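Local atomic coordinates of peptidase (Yersinia bercovieri, PDB entry 5NYW), a protein that is of unknown function but, as an ancestral beta-subunit (Anbu), belongs to the proteasome family of Ntn hydrolases and assembles with further copies of itself. Residues F14-R19 and V45-G50; P39-L44 and G118-E123; L52-S57 and F110-L115; Q56-L61 and E89-V94; L125-I130 and P144-G149. All coordinates share one frame; numbering follows the deposited sequence.

Contact 1: residues F14-R19 and V45-G50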
# COMPACT_ATOMS: atom_id res chain seq x y z
N PHE L 14 30.36 -26.50 -27.28
CA PHE L 14 30.21 -26.20 -25.85
C PHE L 14 31.44 -26.59 -25.04
O PHE L 14 32.04 -27.64 -25.29
CB PHE L 14 29.00 -26.93 -25.27
CG PHE L 14 27.72 -26.67 -26.00
CD1 PHE L 14 26.91 -25.61 -25.64
CD2 PHE L 14 27.32 -27.48 -27.03
CE1 PHE L 14 25.73 -25.36 -26.31
CE2 PHE L 14 26.12 -27.24 -27.70
CZ PHE L 14 25.33 -26.18 -27.34
N ALA L 15 31.80 -25.77 -24.06
CA ALA L 15 32.86 -26.17 -23.12
C ALA L 15 32.61 -25.69 -21.68
O ALA L 15 32.34 -24.51 -21.44
CB ALA L 15 34.18 -25.67 -23.61
N SER L 16 32.73 -26.61 -20.74
CA SER L 16 32.59 -26.30 -19.33
C SER L 16 33.68 -26.93 -18.48
O SER L 16 34.05 -28.10 -18.68
CB SER L 16 31.24 -26.80 -18.80
OG SER L 16 30.16 -26.11 -19.40
N ASP L 17 34.15 -26.19 -17.49
CA ASP L 17 35.04 -26.78 -16.50
C ASP L 17 34.17 -27.47 -15.45
O ASP L 17 32.97 -27.64 -15.65
CB ASP L 17 35.98 -25.74 -15.86
CG ASP L 17 35.32 -24.97 -14.73
OD1 ASP L 17 34.14 -24.60 -14.87
OD2 ASP L 17 35.97 -24.76 -13.68
N SER L 18 34.77 -27.88 -14.33
CA SER L 18 34.01 -28.57 -13.31
C SER L 18 34.34 -28.13 -11.90
O SER L 18 33.65 -28.52 -10.96
CB SER L 18 34.20 -30.08 -13.45
OG SER L 18 35.57 -30.44 -13.34
N ARG L 19 35.37 -27.30 -11.73
CA ARG L 19 35.77 -26.93 -10.37
C ARG L 19 34.69 -26.04 -9.81
O ARG L 19 34.34 -25.00 -10.37
CB ARG L 19 37.15 -26.25 -10.35
CG ARG L 19 37.67 -25.97 -8.94
CD ARG L 19 39.16 -25.63 -8.92
NE ARG L 19 39.96 -26.82 -9.22
CZ ARG L 19 41.28 -26.85 -9.42
NH1 ARG L 19 42.00 -25.74 -9.33
NH2 ARG L 19 41.88 -28.00 -9.69
N VAL L 45 21.25 -28.39 -24.69
CA VAL L 45 22.37 -28.33 -23.75
C VAL L 45 22.21 -27.17 -22.77
O VAL L 45 21.98 -26.03 -23.17
CB VAL L 45 23.72 -28.17 -24.48
CG1 VAL L 45 24.87 -28.05 -23.48
CG2 VAL L 45 23.95 -29.34 -25.41
N VAL L 46 22.35 -27.48 -21.48
CA VAL L 46 22.30 -26.45 -20.44
C VAL L 46 23.62 -26.37 -19.68
O VAL L 46 24.10 -27.39 -19.16
CB VAL L 46 21.17 -26.73 -19.44
CG1 VAL L 46 21.19 -25.70 -18.34
CG2 VAL L 46 19.81 -26.75 -20.14
N GLN L 47 24.21 -25.18 -19.60
CA GLN L 47 25.46 -25.04 -18.85
C GLN L 47 25.28 -24.18 -17.61
O GLN L 47 24.59 -23.15 -17.65
CB GLN L 47 26.54 -24.46 -19.75
CG GLN L 47 27.04 -25.42 -20.81
CD GLN L 47 27.86 -24.71 -21.88
OE1 GLN L 47 27.34 -23.87 -22.62
NE2 GLN L 47 29.15 -25.02 -21.96
N SER L 48 25.95 -24.55 -16.52
CA SER L 48 25.71 -23.91 -15.23
C SER L 48 26.91 -23.16 -14.69
O SER L 48 28.06 -23.64 -14.75
CB SER L 48 25.26 -24.92 -14.18
OG SER L 48 24.09 -25.60 -14.58
N ALA L 49 26.58 -22.01 -14.11
CA ALA L 49 27.49 -21.16 -13.37
C ALA L 49 26.73 -20.45 -12.25
O ALA L 49 25.52 -20.31 -12.30
CB ALA L 49 28.13 -20.16 -14.28
N GLY L 50 27.45 -20.01 -11.23
CA GLY L 50 26.84 -19.33 -10.12
C GLY L 50 26.55 -20.33 -9.04
O GLY L 50 27.17 -21.40 -9.01

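Contact 2: residues P39-L44 and G118-E123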
# COMPACT_ATOMS: atom_id res chain seq x y z
N PRO L 39 16.44 -38.67 -29.54
CA PRO L 39 17.12 -39.05 -30.79
C PRO L 39 16.27 -38.86 -32.05
O PRO L 39 15.13 -39.33 -32.15
CB PRO L 39 17.47 -40.53 -30.57
CG PRO L 39 16.65 -40.98 -29.40
CD PRO L 39 16.50 -39.75 -28.55
N GLY L 40 16.85 -38.14 -33.01
CA GLY L 40 16.21 -37.84 -34.28
C GLY L 40 15.31 -36.63 -34.26
O GLY L 40 14.77 -36.22 -35.29
N GLU L 41 15.13 -36.03 -33.08
CA GLU L 41 14.18 -34.94 -32.95
C GLU L 41 14.67 -33.69 -32.23
O GLU L 41 14.35 -32.57 -32.64
CB GLU L 41 12.94 -35.44 -32.23
CG GLU L 41 11.77 -34.47 -32.30
CD GLU L 41 11.72 -33.54 -31.11
OE1 GLU L 41 12.15 -33.97 -30.02
OE2 GLU L 41 11.23 -32.40 -31.25
N ARG L 42 15.44 -33.87 -31.16
CA ARG L 42 15.83 -32.73 -30.35
C ARG L 42 17.08 -32.95 -29.51
O ARG L 42 17.31 -34.04 -29.00
CB ARG L 42 14.63 -32.40 -29.47
CG ARG L 42 14.80 -31.67 -28.18
CD ARG L 42 13.47 -31.83 -27.38
NE ARG L 42 12.34 -31.64 -28.29
CZ ARG L 42 11.37 -30.74 -28.14
NH1 ARG L 42 11.33 -29.94 -27.08
NH2 ARG L 42 10.43 -30.63 -29.06
N THR L 43 17.90 -31.90 -29.41
CA THR L 43 19.08 -31.88 -28.55
C THR L 43 19.29 -30.53 -27.88
O THR L 43 19.55 -29.52 -28.53
CB THR L 43 20.35 -32.27 -29.34
OG1 THR L 43 20.21 -33.61 -29.82
CG2 THR L 43 21.58 -32.21 -28.43
N LEU L 44 19.13 -30.49 -26.56
CA LEU L 44 19.27 -29.27 -25.79
C LEU L 44 20.38 -29.40 -24.75
O LEU L 44 20.45 -30.40 -24.02
CB LEU L 44 17.96 -28.91 -25.12
CG LEU L 44 16.91 -28.12 -25.90
CD1 LEU L 44 16.45 -28.84 -27.15
CD2 LEU L 44 15.74 -27.83 -24.98
N GLY L 118 21.17 -25.44 -28.75
CA GLY L 118 20.84 -26.68 -29.41
C GLY L 118 19.91 -26.54 -30.58
O GLY L 118 19.81 -25.46 -31.21
N GLN L 119 19.19 -27.62 -30.86
CA GLN L 119 18.29 -27.63 -32.01
C GLN L 119 17.08 -28.48 -31.70
O GLN L 119 17.20 -29.58 -31.15
CB GLN L 119 19.01 -28.17 -33.24
CG GLN L 119 18.28 -27.96 -34.54
CD GLN L 119 19.06 -28.46 -35.74
OE1 GLN L 119 19.97 -29.29 -35.59
NE2 GLN L 119 18.74 -27.95 -36.93
N ILE L 120 15.91 -27.95 -32.04
CA ILE L 120 14.66 -28.71 -32.04
C ILE L 120 14.24 -28.88 -33.50
O ILE L 120 14.19 -27.89 -34.24
CB ILE L 120 13.57 -28.00 -31.26
CG1 ILE L 120 13.94 -27.94 -29.77
CG2 ILE L 120 12.24 -28.70 -31.44
CD1 ILE L 120 13.02 -27.08 -28.97
N LYS L 121 13.93 -30.10 -33.92
CA LYS L 121 13.69 -30.35 -35.34
C LYS L 121 12.63 -29.44 -35.92
O LYS L 121 11.57 -29.25 -35.35
CB LYS L 121 13.34 -31.82 -35.61
CG LYS L 121 13.46 -32.17 -37.10
CD LYS L 121 13.25 -33.66 -37.38
CE LYS L 121 13.50 -33.99 -38.86
NZ LYS L 121 13.40 -35.45 -39.17
N GLY L 122 12.95 -28.86 -37.07
CA GLY L 122 12.08 -27.89 -37.71
C GLY L 122 12.63 -26.48 -37.60
O GLY L 122 12.04 -25.53 -38.12
N GLU L 123 13.74 -26.32 -36.89
CA GLU L 123 14.36 -25.01 -36.76
C GLU L 123 15.88 -25.17 -36.81
O GLU L 123 16.41 -26.28 -36.68
CB GLU L 123 13.89 -24.31 -35.48
CG GLU L 123 14.49 -24.84 -34.20
CD GLU L 123 14.06 -24.07 -32.95
OE1 GLU L 123 14.49 -24.48 -31.86
OE2 GLU L 123 13.33 -23.05 -33.06

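Contact 3: residues L52-S57 and F110-L115. Unlike the reference sequence in segment 110-115: Cys112 (reference Gly).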
# COMPACT_ATOMS: atom_id res chain seq x y z
N LEU L 52 25.68 -23.20 -6.84
CA LEU L 52 25.51 -24.62 -7.13
C LEU L 52 24.15 -25.12 -6.67
O LEU L 52 23.52 -25.92 -7.36
CB LEU L 52 26.63 -25.44 -6.49
CG LEU L 52 26.54 -26.96 -6.73
CD1 LEU L 52 26.68 -27.31 -8.19
CD2 LEU L 52 27.57 -27.69 -5.90
N ALA L 53 23.69 -24.67 -5.50
CA ALA L 53 22.36 -25.06 -4.99
C ALA L 53 21.24 -24.64 -5.96
O ALA L 53 20.28 -25.39 -6.20
CB ALA L 53 22.11 -24.47 -3.59
N THR L 54 21.38 -23.44 -6.53
CA THR L 54 20.41 -22.92 -7.49
C THR L 54 20.38 -23.69 -8.80
O THR L 54 19.33 -24.18 -9.20
CB THR L 54 20.68 -21.45 -7.81
OG1 THR L 54 20.69 -20.70 -6.60
CG2 THR L 54 19.61 -20.91 -8.74
N THR L 55 21.52 -23.83 -9.48
CA THR L 55 21.50 -24.50 -10.79
C THR L 55 21.15 -25.98 -10.68
O THR L 55 20.44 -26.51 -11.54
CB THR L 55 22.84 -24.33 -11.54
OG1 THR L 55 23.91 -25.01 -10.86
CG2 THR L 55 23.17 -22.86 -11.72
N GLN L 56 21.62 -26.67 -9.64
CA GLN L 56 21.27 -28.09 -9.50
C GLN L 56 19.76 -28.26 -9.34
O GLN L 56 19.19 -29.19 -9.93
CB GLN L 56 21.96 -28.75 -8.30
CG GLN L 56 23.28 -29.45 -8.56
CD GLN L 56 23.72 -30.27 -7.34
OE1 GLN L 56 23.16 -30.10 -6.27
NE2 GLN L 56 24.67 -31.17 -7.52
N SER L 57 19.10 -27.38 -8.58
CA SER L 57 17.65 -27.48 -8.43
C SER L 57 16.98 -27.21 -9.76
O SER L 57 16.05 -27.91 -10.13
CB SER L 57 17.10 -26.50 -7.37
OG SER L 57 17.05 -27.09 -6.07
N PHE L 110 21.87 -16.23 -4.11
CA PHE L 110 21.29 -17.38 -4.80
C PHE L 110 21.28 -17.26 -6.31
O PHE L 110 20.58 -17.99 -7.00
CB PHE L 110 19.87 -17.60 -4.29
CG PHE L 110 19.78 -17.68 -2.80
CD1 PHE L 110 19.97 -18.89 -2.14
CD2 PHE L 110 19.53 -16.54 -2.04
CE1 PHE L 110 19.90 -18.97 -0.75
CE2 PHE L 110 19.45 -16.61 -0.66
CZ PHE L 110 19.65 -17.82 -0.01
N ASN L 111 22.04 -16.30 -6.85
CA ASN L 111 22.01 -16.04 -8.29
C ASN L 111 22.79 -17.03 -9.16
O ASN L 111 23.82 -17.60 -8.75
CB ASN L 111 22.48 -14.61 -8.56
CG ASN L 111 21.39 -13.59 -8.26
OD1 ASN L 111 20.28 -13.94 -7.84
ND2 ASN L 111 21.70 -12.32 -8.48
N CYS L 112 22.27 -17.22 -10.36
CA CYS L 112 22.88 -18.07 -11.38
C CYS L 112 22.79 -17.50 -12.79
O CYS L 112 21.94 -16.66 -13.10
CB CYS L 112 22.20 -19.44 -11.35
SG CYS L 112 20.40 -19.37 -11.84
N ASN L 113 23.68 -17.95 -13.65
CA ASN L 113 23.59 -17.69 -15.08
C ASN L 113 23.61 -19.04 -15.76
O ASN L 113 24.27 -19.97 -15.28
CB ASN L 113 24.73 -16.79 -15.58
CG ASN L 113 24.49 -15.32 -15.32
OD1 ASN L 113 24.02 -14.60 -16.20
ND2 ASN L 113 24.82 -14.86 -14.12
N LEU L 114 22.85 -19.15 -16.85
CA LEU L 114 22.79 -20.39 -17.62
C LEU L 114 23.01 -20.13 -19.09
O LEU L 114 22.71 -19.05 -19.59
CB LEU L 114 21.45 -21.09 -17.42
CG LEU L 114 21.06 -21.40 -15.97
CD1 LEU L 114 19.70 -22.01 -15.95
CD2 LEU L 114 22.05 -22.36 -15.41
N LEU L 115 23.55 -21.14 -19.78
CA LEU L 115 23.56 -21.15 -21.24
C LEU L 115 22.67 -22.30 -21.73
O LEU L 115 22.66 -23.40 -21.16
CB LEU L 115 24.98 -21.27 -21.80
CG LEU L 115 25.92 -20.10 -21.49
CD1 LEU L 115 27.22 -20.24 -22.22
CD2 LEU L 115 25.28 -18.76 -21.79

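Contact 4: residues Q56-L61 and E89-V94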
# COMPACT_ATOMS: atom_id res chain seq x y z
N GLN L 56 21.62 -26.67 -9.64
CA GLN L 56 21.27 -28.09 -9.50
C GLN L 56 19.76 -28.26 -9.34
O GLN L 56 19.19 -29.19 -9.93
CB GLN L 56 21.96 -28.75 -8.30
CG GLN L 56 23.28 -29.45 -8.56
CD GLN L 56 23.72 -30.27 -7.34
OE1 GLN L 56 23.16 -30.10 -6.27
NE2 GLN L 56 24.67 -31.17 -7.52
N SER L 57 19.10 -27.38 -8.58
CA SER L 57 17.65 -27.48 -8.43
C SER L 57 16.98 -27.21 -9.76
O SER L 57 16.05 -27.91 -10.13
CB SER L 57 17.10 -26.50 -7.37
OG SER L 57 17.05 -27.09 -6.07
N ILE L 58 17.48 -26.22 -10.48
CA ILE L 58 16.93 -25.87 -11.78
C ILE L 58 17.01 -27.09 -12.70
O ILE L 58 15.99 -27.54 -13.24
CB ILE L 58 17.68 -24.67 -12.41
CG1 ILE L 58 17.39 -23.41 -11.59
CG2 ILE L 58 17.27 -24.44 -13.85
CD1 ILE L 58 18.28 -22.26 -11.92
N VAL L 59 18.20 -27.66 -12.82
CA VAL L 59 18.38 -28.85 -13.64
C VAL L 59 17.54 -30.02 -13.12
O VAL L 59 16.86 -30.69 -13.90
CB VAL L 59 19.85 -29.25 -13.71
CG1 VAL L 59 20.01 -30.64 -14.31
CG2 VAL L 59 20.65 -28.22 -14.51
N SER L 60 17.52 -30.24 -11.81
CA SER L 60 16.76 -31.35 -11.27
C SER L 60 15.26 -31.18 -11.55
O SER L 60 14.60 -32.14 -11.94
CB SER L 60 17.01 -31.50 -9.76
OG SER L 60 18.26 -32.10 -9.49
N LEU L 61 14.73 -29.96 -11.38
CA LEU L 61 13.32 -29.69 -11.65
C LEU L 61 12.98 -29.87 -13.14
O LEU L 61 11.90 -30.36 -13.47
CB LEU L 61 12.91 -28.28 -11.18
CG LEU L 61 12.67 -28.01 -9.69
CD1 LEU L 61 12.32 -26.55 -9.46
CD2 LEU L 61 11.60 -28.91 -9.08
N GLU L 89 11.53 -19.22 -16.21
CA GLU L 89 10.51 -19.47 -15.20
C GLU L 89 11.05 -20.37 -14.10
O GLU L 89 10.77 -20.15 -12.92
CB GLU L 89 9.26 -20.11 -15.84
CG GLU L 89 8.50 -19.17 -16.77
CD GLU L 89 7.43 -19.86 -17.59
OE1 GLU L 89 7.27 -21.09 -17.44
OE2 GLU L 89 6.78 -19.18 -18.42
N THR L 90 11.84 -21.37 -14.49
CA THR L 90 12.40 -22.31 -13.52
C THR L 90 13.49 -21.60 -12.68
O THR L 90 13.68 -21.93 -11.51
CB THR L 90 12.98 -23.56 -14.19
OG1 THR L 90 12.10 -24.01 -15.22
CG2 THR L 90 13.20 -24.66 -13.17
N VAL L 91 14.23 -20.68 -13.30
CA VAL L 91 15.19 -19.85 -12.57
C VAL L 91 14.53 -18.99 -11.48
O VAL L 91 14.96 -19.02 -10.32
CB VAL L 91 15.98 -18.93 -13.51
CG1 VAL L 91 16.69 -17.87 -12.71
CG2 VAL L 91 16.98 -19.75 -14.33
N ARG L 92 13.48 -18.24 -11.84
CA ARG L 92 12.76 -17.39 -10.88
C ARG L 92 12.10 -18.21 -9.76
O ARG L 92 12.12 -17.81 -8.60
CB ARG L 92 11.69 -16.54 -11.58
CG ARG L 92 12.24 -15.36 -12.37
CD ARG L 92 11.14 -14.41 -12.96
NE ARG L 92 10.32 -15.01 -14.02
CZ ARG L 92 10.58 -14.90 -15.33
NH1 ARG L 92 11.67 -14.25 -15.75
NH2 ARG L 92 9.77 -15.46 -16.23
N GLU L 93 11.53 -19.36 -10.12
CA GLU L 93 10.89 -20.26 -9.16
C GLU L 93 11.83 -20.72 -8.06
O GLU L 93 11.48 -20.72 -6.87
CB GLU L 93 10.34 -21.49 -9.88
CG GLU L 93 9.82 -22.56 -8.96
CD GLU L 93 9.49 -23.85 -9.70
OE1 GLU L 93 9.09 -24.83 -9.04
OE2 GLU L 93 9.66 -23.91 -10.93
N VAL L 94 13.02 -21.17 -8.46
CA VAL L 94 14.01 -21.67 -7.53
C VAL L 94 14.61 -20.55 -6.66
O VAL L 94 14.74 -20.72 -5.45
CB VAL L 94 15.11 -22.40 -8.28
CG1 VAL L 94 16.29 -22.71 -7.37
CG2 VAL L 94 14.53 -23.66 -8.90

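Contact 5: residues L125-I130 and P144-G149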
# COMPACT_ATOMS: atom_id res chain seq x y z
N LEU L 125 19.92 -23.86 -35.51
CA LEU L 125 20.57 -23.78 -34.22
C LEU L 125 20.18 -22.55 -33.47
O LEU L 125 20.10 -21.48 -34.06
CB LEU L 125 22.07 -23.77 -34.40
CG LEU L 125 22.58 -24.83 -35.33
CD1 LEU L 125 24.01 -24.48 -35.56
CD2 LEU L 125 22.41 -26.20 -34.71
N ARG L 126 19.93 -22.68 -32.17
CA ARG L 126 19.69 -21.50 -31.35
C ARG L 126 20.47 -21.60 -30.04
O ARG L 126 20.67 -22.69 -29.50
CB ARG L 126 18.19 -21.32 -31.08
CG ARG L 126 17.40 -21.19 -32.35
CD ARG L 126 15.93 -20.87 -32.13
NE ARG L 126 15.70 -19.47 -31.78
CZ ARG L 126 14.49 -18.93 -31.68
NH1 ARG L 126 13.41 -19.68 -31.91
NH2 ARG L 126 14.36 -17.64 -31.37
N LEU L 127 20.95 -20.46 -29.56
CA LEU L 127 21.77 -20.37 -28.35
C LEU L 127 21.33 -19.18 -27.50
O LEU L 127 21.23 -18.08 -28.02
CB LEU L 127 23.25 -20.24 -28.71
CG LEU L 127 24.23 -19.94 -27.57
CD1 LEU L 127 24.24 -21.06 -26.55
CD2 LEU L 127 25.64 -19.65 -28.10
N PHE L 128 21.07 -19.41 -26.20
CA PHE L 128 20.62 -18.34 -25.29
C PHE L 128 21.49 -18.20 -24.05
O PHE L 128 22.13 -19.16 -23.59
CB PHE L 128 19.17 -18.56 -24.78
CG PHE L 128 18.10 -18.51 -25.86
CD1 PHE L 128 17.94 -19.57 -26.76
CD2 PHE L 128 17.32 -17.38 -26.03
CE1 PHE L 128 16.97 -19.52 -27.75
CE2 PHE L 128 16.38 -17.32 -27.03
CZ PHE L 128 16.20 -18.39 -27.89
N HIS L 129 21.52 -16.98 -23.52
CA HIS L 129 22.08 -16.71 -22.21
C HIS L 129 20.95 -16.30 -21.27
O HIS L 129 20.38 -15.23 -21.46
CB HIS L 129 23.19 -15.63 -22.30
CG HIS L 129 23.72 -15.17 -20.97
ND1 HIS L 129 24.76 -14.27 -20.86
CD2 HIS L 129 23.35 -15.45 -19.70
CE1 HIS L 129 25.01 -14.03 -19.59
NE2 HIS L 129 24.16 -14.73 -18.86
N ILE L 130 20.66 -17.11 -20.25
CA ILE L 130 19.61 -16.81 -19.26
C ILE L 130 20.22 -16.12 -18.03
O ILE L 130 21.15 -16.64 -17.43
CB ILE L 130 18.83 -18.08 -18.79
CG1 ILE L 130 18.14 -18.80 -19.96
CG2 ILE L 130 17.74 -17.73 -17.78
CD1 ILE L 130 18.98 -19.84 -20.65
N PRO L 144 28.35 -14.43 -31.84
CA PRO L 144 28.05 -15.86 -31.98
C PRO L 144 28.45 -16.74 -30.80
O PRO L 144 28.39 -17.95 -30.94
CB PRO L 144 28.82 -16.24 -33.25
CG PRO L 144 30.00 -15.34 -33.26
CD PRO L 144 29.56 -14.04 -32.60
N TYR L 145 28.81 -16.15 -29.66
CA TYR L 145 29.18 -16.95 -28.48
C TYR L 145 28.77 -16.25 -27.16
O TYR L 145 28.62 -15.02 -27.13
CB TYR L 145 30.70 -17.22 -28.45
CG TYR L 145 31.51 -16.00 -28.07
CD1 TYR L 145 31.85 -15.04 -29.02
CD2 TYR L 145 31.88 -15.77 -26.73
CE1 TYR L 145 32.58 -13.90 -28.68
CE2 TYR L 145 32.60 -14.62 -26.37
CZ TYR L 145 32.96 -13.69 -27.35
OH TYR L 145 33.69 -12.55 -27.01
N PHE L 146 28.63 -17.02 -26.07
CA PHE L 146 28.37 -16.49 -24.73
C PHE L 146 29.33 -17.09 -23.72
O PHE L 146 29.72 -18.25 -23.85
CB PHE L 146 26.95 -16.80 -24.26
CG PHE L 146 25.89 -16.04 -24.99
CD1 PHE L 146 26.03 -14.69 -25.22
CD2 PHE L 146 24.75 -16.69 -25.45
CE1 PHE L 146 25.04 -13.98 -25.91
CE2 PHE L 146 23.76 -16.00 -26.13
CZ PHE L 146 23.90 -14.64 -26.36
N GLN L 147 29.70 -16.33 -22.70
CA GLN L 147 30.47 -16.92 -21.61
C GLN L 147 29.76 -16.68 -20.27
O GLN L 147 29.20 -15.60 -20.05
CB GLN L 147 31.88 -16.33 -21.55
CG GLN L 147 32.64 -16.25 -22.86
CD GLN L 147 33.95 -15.49 -22.67
OE1 GLN L 147 33.95 -14.26 -22.66
NE2 GLN L 147 35.07 -16.20 -22.54
N ILE L 148 29.83 -17.65 -19.37
CA ILE L 148 29.40 -17.44 -17.98
C ILE L 148 30.51 -17.92 -17.02
O ILE L 148 31.38 -18.71 -17.42
CB ILE L 148 28.05 -18.16 -17.67
CG1 ILE L 148 28.13 -19.67 -17.96
CG2 ILE L 148 26.92 -17.54 -18.51
CD1 ILE L 148 26.81 -20.44 -17.67
N GLY L 149 30.51 -17.43 -15.78
CA GLY L 149 31.56 -17.75 -14.83
C GLY L 149 32.79 -16.88 -15.02
O GLY L 149 32.69 -15.73 -15.45

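Contact 1: residues F14-R19 and V45-G50
Gln47 reaches from residues 45-50 of strand 42-50 to both Ser16 and Phe14. Its NE2 gives a hydrogen bond to Ser16 OG at 3.0 Å. The bond is bent, with an angle of 146° at the hydrogen, and Ser16 OG lies somewhat out of the plane of the Gln47 amide. At the other corner of the amide, OE1 comes to the edge of the Phe14 ring, 3.5 Å from CD1. The amide and the ring stand nearly square to each other, 84° apart. Val45 covers a face of the same ring. Its CG1 is 4.0 Å from the Phe14 ring centroid, close to the ring normal, in a CH-pi contact. Its other methyl, CG2, lies 3.8 Å from Phe14 CE2.

The two strands belong to different sheets, packed face to face in the beta sandwich of the proteasome and Ntn-hydrolase fold. Their axes approach to 8.5 Å, so side chains and not backbone pairs span the gap. Gln47 bridges it because CG stands anti to the carbonyl carbon (chi1 -71°) and the chain runs extended from there.

Further out, each polar atom of the central bond has a second partner. Gln47 NE2 is also bonded to Val4 O, and Ser16 OG to Lys32 O. Strand 2-7 pairs with the Phe14 strand on one side. Just past Ser16, Asp17 OD2 accepts from Arg19 N at 3.3 Å, forming an Asx turn. The same carboxylate bonds Tyr2 N through OD1, and weakly Thr1 N through OD2. Thr1 corresponds in position to the nucleophilic threonine of active proteasome beta-subunits; Anbu's own function is unknown.

Contact 2: residues P39-L44 and G118-E123
Arg42 to Leu44 and Gly118 to Ile120 run antiparallel as neighbouring strands of the five-stranded sheet. In the hydrogen-bonded pair, Thr43 N meets Gln119 O at 3.0 Å, almost straight, and Gln119 N returns to Thr43 O, also at 3.0 Å. The ladder goes on past the strands, where Lys121 N bonds Glu41 O at 2.8 Å. Gly118 CA makes a CA-H...O contact with Thr43 O at 3.2 Å. Glycine has no side chain to collide there, and the backbone angles also call for it.

At the Glu41 end, a classic beta bulge at Glu41 and Arg42 distorts the pairing with strand 33-38. Strand 112-120 runs into a type II turn from Ile120 to Glu123. On the face carrying Arg42 and Ile120, Arg42 has CG anti to the backbone N (chi1 156°) and bends at chi3, laying its guanidinium beside Ile120 and Glu41. Ile120 CG2 sits over one face, 3.6 Å from Arg42 NH2. Arg42 holds Glu41 in a side-on, two-nitrogen salt bridge, NE to OE1 and NH2 to OE2, each 2.9 Å. Arg42 NH1 is hydrogen-bonded to Leu74 O and Val77 O. Leu44 CD1 makes an apolar contact with Ile120 CG1 at 3.7 Å. On the other face, Gln119 OE1 bonds Tyr198 OH.

Contact 3: residues L52-S57 and F110-L115
Thr54 and Thr55, near the start of helix 52-65, press on the first residues of strand 112-120 and the loop before it. The close part is small. Thr54 OG1 donates to Phe110 O at 2.7 Å, approaching from above the carbonyl plane, 43° out of it. With OG1 anti to the carbonyl carbon (chi1 -56°), the methyl branch of Thr54 is turned to Cys112, and CG2 lies 3.6 Å from SG. Cys112 stands where the reference sequence has glycine. One residue on, Thr55 CG2 touches Cys112 CB at 3.6 Å and continues to Leu114 CD2 at 3.9 Å. The Thr55 and Leu114 side chains run alongside one another, oppositely directed.

Here the helical layer of the Ntn-hydrolase sandwich meets its sheet. The helix follows directly on strand 42-50, which is paired with strand 112-120. The segment axes are 8.7 Å apart and cross at 41°. The start of the helix is also tied by Asn51 OD1, which accepts from Thr54 N.

Away from this strip the contact is looser. Of the partly exposed Phe110 side chain, only CB comes near Thr54. The ring packs on Asp98 and Ser99, and on Asn135 of a neighbouring subunit. At this subunit interface Gln56 OE1 accepts from Glu138 N of that same neighbouring subunit.

Contact 4: residues Q56-L61 and E89-V94
The flat group in this contact is the Glu93 carboxylate, and Leu61 meets it tip to tip. Leu61 CD1 lies over one face of the group, 3.7 Å from Glu93 OE1. The same OE1 forms a salt bridge with Arg65. Most of the other contacts are between aliphatic groups.

Leu61 CD1 also packs 3.7 Å from Val94 CG2. With Ile58 CG1 anti to the carbonyl carbon (chi1 -68°) and the chain extended beyond it, CD1 reaches Val91 CG2 at 3.7 Å. The same CG1 is 3.9 Å from Val94 CG2. Val94 thus sits among Ile58, Leu61 and Ser57, whose CB is 3.9 Å from Val94 CG1.

This is the helix pair that covers one side of the beta sandwich in the proteasome-like fold. The segment axes approach to 9.4 Å and make an angle of 125°. No hydrogen bond joins the two segments. Thr90 brings its methyl, CG2, to 4.1 Å from Ile58 CG2, while its hydroxyl is bonded to Leu86 O in its own helix. Beneath the pair, Ile58 and Val91 rest on Cys112 and Leu114 of the sheet. At the subunit interface, Ser57 OG is hydrogen-bonded to Arg97 NH2 of its own chain and to Tyr81 OH of a neighbouring subunit.

Contact 5: residues L125-I130 and P144-G149
His129 holds CG anti to the backbone N (chi1 173°), and Phe146 holds CG anti to the carbonyl carbon (chi1 -70°). These first torsions set the ring of Phe146 against the His129 stem, its face to CB. His129 CB is 3.8 Å from the Phe146 centroid in a CH-pi contact. The imidazole turns an edge toward the face of Phe146. The centroids are 5.8 Å apart and the planes meet at 65°, an edge-to-face pair.

Leu127 packs beside the same phenyl group, CG to Phe146 CD2 at 3.9 Å. Its carbonyl O lies at the ring edge, 3.8 Å from Phe146 CE2. On the far end of the contact, Ile148 CG2 sits over a face of His129, 4.2 Å from that ring's centroid.

The strands come from the two facing sheets of the sandwich, with axes 7.8 Å apart. Strand 126-130 pairs with strand 112-120, and strand 145-149 with strand 2-7. Leu115 also packs on both His129 and Phe146.

No hydrogen bond crosses between the segments. The polar tip of His129 is satisfied within its own sheet, where NE2 bonds Asn113 OD1. Since that oxygen can only accept, NE2 probably carries a proton. The buried, mostly apolar setting would be consistent with a neutral ring.

From the N terminus, contact 1 opens first and closes a strand-rich loop, tying strand 11-23 to strand 42-50 across the sandwich. Contact 2 opens before contact 1 has closed, so the two cross. Its long loop holds both helices of one layer and ends where strand 112-120 pairs with strand 42-50. Contacts 3 and 4 fall within that loop. They begin on the same helix, share Gln56 and Ser57, and join it to the sheet and to helix 80-98. Contact 5 follows in series and closes a short loop between the two sheets again. Contacts 3 and 5 meet through the backbones of Leu114 and Ile130, and contacts 1 and 5 meet at Ile148.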